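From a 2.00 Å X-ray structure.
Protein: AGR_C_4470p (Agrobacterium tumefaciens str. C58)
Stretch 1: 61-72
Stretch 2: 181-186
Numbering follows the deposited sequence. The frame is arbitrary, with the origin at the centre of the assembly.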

# COMPACT_ATOMS: atom_id res chain seq x y z
N GLN A 61 -6.10 -27.62 -6.58
CA GLN A 61 -5.21 -28.11 -5.54
C GLN A 61 -3.76 -27.89 -5.95
O GLN A 61 -3.38 -28.18 -7.08
CB GLN A 61 -5.46 -29.60 -5.29
CG GLN A 61 -4.79 -30.15 -4.03
CD GLN A 61 -5.23 -31.57 -3.70
OE1 GLN A 61 -4.81 -32.15 -2.70
NE2 GLN A 61 -6.09 -32.14 -4.55
N GLY A 62 -2.96 -27.35 -5.03
CA GLY A 62 -1.56 -27.10 -5.32
C GLY A 62 -1.25 -25.69 -5.79
O GLY A 62 -0.11 -25.25 -5.71
N ALA A 63 -2.27 -24.99 -6.27
CA ALA A 63 -2.09 -23.62 -6.76
C ALA A 63 -1.95 -22.61 -5.62
O ALA A 63 -1.37 -21.55 -5.79
CB ALA A 63 -3.26 -23.24 -7.66
N ALA A 64 -2.48 -22.97 -4.45
CA ALA A 64 -2.42 -22.11 -3.28
C ALA A 64 -2.04 -22.95 -2.06
O ALA A 64 -2.89 -23.60 -1.46
CB ALA A 64 -3.76 -21.42 -3.05
N VAL A 65 -0.76 -22.95 -1.73
CA VAL A 65 -0.26 -23.73 -0.60
C VAL A 65 0.12 -22.75 0.50
O VAL A 65 0.96 -21.88 0.29
CB VAL A 65 0.99 -24.55 -1.00
CG1 VAL A 65 1.47 -25.38 0.19
CG2 VAL A 65 0.66 -25.45 -2.18
N SER A 66 -0.49 -22.91 1.67
CA SER A 66 -0.23 -22.03 2.81
C SER A 66 0.68 -22.63 3.88
O SER A 66 0.65 -23.83 4.15
CB SER A 66 -1.55 -21.62 3.47
OG SER A 66 -2.37 -20.88 2.59
N ALA A 67 1.47 -21.76 4.50
CA ALA A 67 2.37 -22.13 5.58
C ALA A 67 1.83 -21.37 6.78
O ALA A 67 1.17 -20.35 6.62
CB ALA A 67 3.80 -21.68 5.27
N PRO A 68 2.09 -21.87 8.01
CA PRO A 68 1.60 -21.17 9.20
C PRO A 68 2.34 -19.85 9.44
O PRO A 68 3.53 -19.72 9.12
CB PRO A 68 1.83 -22.20 10.31
CG PRO A 68 3.05 -22.94 9.83
CD PRO A 68 2.77 -23.13 8.36
N ALA A 69 1.63 -18.87 9.99
CA ALA A 69 2.20 -17.55 10.26
C ALA A 69 3.54 -17.58 11.01
O ALA A 69 4.38 -16.70 10.82
CB ALA A 69 1.19 -16.70 11.03
N ASP A 70 3.75 -18.60 11.84
CA ASP A 70 4.99 -18.70 12.60
C ASP A 70 6.22 -18.93 11.72
O ASP A 70 7.35 -18.86 12.20
CB ASP A 70 4.89 -19.80 13.66
CG ASP A 70 4.67 -21.17 13.06
OD1 ASP A 70 5.53 -21.62 12.28
OD2 ASP A 70 3.64 -21.80 13.37
N ARG A 71 6.01 -19.20 10.44
CA ARG A 71 7.11 -19.41 9.51
C ARG A 71 7.56 -18.08 8.87
O ARG A 71 8.45 -18.07 8.00
CB ARG A 71 6.70 -20.40 8.41
CG ARG A 71 6.56 -21.86 8.87
CD ARG A 71 7.85 -22.38 9.50
NE ARG A 71 7.96 -22.02 10.91
CZ ARG A 71 9.10 -21.92 11.59
NH1 ARG A 71 10.26 -22.16 10.99
NH2 ARG A 71 9.08 -21.60 12.88
N PHE A 72 6.97 -16.98 9.31
CA PHE A 72 7.28 -15.65 8.78
C PHE A 72 8.78 -15.38 8.61
O PHE A 72 9.26 -15.14 7.51
CB PHE A 72 6.64 -14.57 9.67
CG PHE A 72 6.75 -13.16 9.12
CD1 PHE A 72 7.93 -12.44 9.24
CD2 PHE A 72 5.66 -12.55 8.52
CE1 PHE A 72 8.02 -11.12 8.77
CE2 PHE A 72 5.73 -11.24 8.04
CZ PHE A 72 6.91 -10.53 8.17
N LEU A 181 10.68 -24.32 -1.87
CA LEU A 181 10.08 -23.88 -0.62
C LEU A 181 8.58 -24.21 -0.57
O LEU A 181 8.09 -24.75 0.43
CB LEU A 181 10.30 -22.38 -0.44
CG LEU A 181 9.82 -21.77 0.88
CD1 LEU A 181 10.52 -22.47 2.06
CD2 LEU A 181 10.12 -20.29 0.88
N ARG A 182 7.87 -23.89 -1.65
CA ARG A 182 6.43 -24.16 -1.73
C ARG A 182 6.12 -25.65 -1.59
O ARG A 182 5.22 -26.03 -0.85
CB ARG A 182 5.87 -23.62 -3.06
CG ARG A 182 4.34 -23.78 -3.25
CD ARG A 182 3.92 -25.15 -3.79
NE ARG A 182 4.06 -25.28 -5.24
CZ ARG A 182 5.22 -25.47 -5.86
NH1 ARG A 182 6.34 -25.56 -5.16
NH2 ARG A 182 5.26 -25.58 -7.19
N ASP A 183 6.87 -26.50 -2.30
CA ASP A 183 6.65 -27.95 -2.22
C ASP A 183 6.72 -28.46 -0.78
O ASP A 183 5.94 -29.33 -0.38
CB ASP A 183 7.68 -28.72 -3.06
CG ASP A 183 7.50 -28.52 -4.55
OD1 ASP A 183 6.39 -28.13 -4.97
OD2 ASP A 183 8.47 -28.77 -5.29
N GLY A 184 7.66 -27.92 -0.01
CA GLY A 184 7.83 -28.33 1.37
C GLY A 184 6.63 -28.13 2.27
O GLY A 184 6.51 -28.77 3.31
N PHE A 185 5.73 -27.23 1.87
CA PHE A 185 4.54 -26.94 2.66
C PHE A 185 3.32 -27.69 2.12
O PHE A 185 2.26 -27.70 2.75
CB PHE A 185 4.27 -25.44 2.67
CG PHE A 185 5.24 -24.66 3.51
CD1 PHE A 185 5.25 -24.80 4.89
CD2 PHE A 185 6.17 -23.81 2.91
CE1 PHE A 185 6.17 -24.10 5.68
CE2 PHE A 185 7.09 -23.11 3.69
CZ PHE A 185 7.10 -23.25 5.08
N ARG A 186 3.49 -28.32 0.97
CA ARG A 186 2.42 -29.08 0.35
C ARG A 186 2.38 -30.47 0.97
O ARG A 186 1.28 -30.89 1.40
CB ARG A 186 2.64 -29.18 -1.16
O HOH W 1 1.98 -27.03 -6.70

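The contact between the two stretches is small, burying 299 Å² in total, and it is built mainly from apolar packing. The strand containing Val 65 and Ala 67 passes the helix at a steep angle: the two axes run 78° apart and approach to 8.0 Å. Residues separated by more than a hundred positions in sequence are thereby brought together, with Ala 67 lying nearest Phe 185 (6.0 Å between their CA atoms) and Val 65 nearest Arg 186 (6.1 Å CA to CA).

The apolar contacts follow from the alternation of the strand. Val 65 and Ala 67 direct their CA-to-CB bonds toward the helix, whereas Ser 66 between them points away and uses its OG in a hydrogen bond elsewhere in the structure. Val 65 is in the t rotamer. Its CG1 reaches Phe 185, 3.7 Å from Phe 185 CB and 3.5 Å from the backbone C of Phe 185, and it also lies 3.7 Å from Arg 186 N. Val 65 CG2 packs against the aliphatic part of Arg 182, 3.6 Å from its CD, and both methyls lie near Arg 186 CB. The side chain of Arg 186 is modelled only to CB, so its further contribution cannot be assessed.

The aromatic ring of Phe 185 makes the most distinctive contact. Ala 67 CB sits over one face, 3.4 Å from the ring centroid and only 13° off the ring normal, a geometry suited to a CH-pi interaction. The methyl thus lies almost directly above the ring centre. Arg 71 CG, 3.9 Å from Phe 185 CE1, and Pro 68 CD, 4.4 Å from the same atom, approach obliquely and add peripheral contacts.

Polar links are sparse. No direct hydrogen bond joins the modelled atoms of the two stretches; Gly 62 O lies near the plane of the Arg 182 guanidinium, but 4.2 Å from NE. A water bridges this gap, donating to Gly 62 O at 2.9 Å and accepting a weak hydrogen bond from Arg 182 NE at 3.1 Å.

Two salt bridges lie within the individual stretches. Arg 182 NH1 forms a salt bridge with Asp 183 OD1 at 2.6 Å, while Arg 182 NH2 is hydrogen-bonded elsewhere in the structure. Arg 71 NE donates to Asp 70 OD1 at 2.8 Å in a nearly linear, salt-bridged hydrogen bond. Although the CA-to-CB bond of Arg 71 points toward the helix, the end of its side chain leads away, leaving the aliphatic portion beside Phe 185.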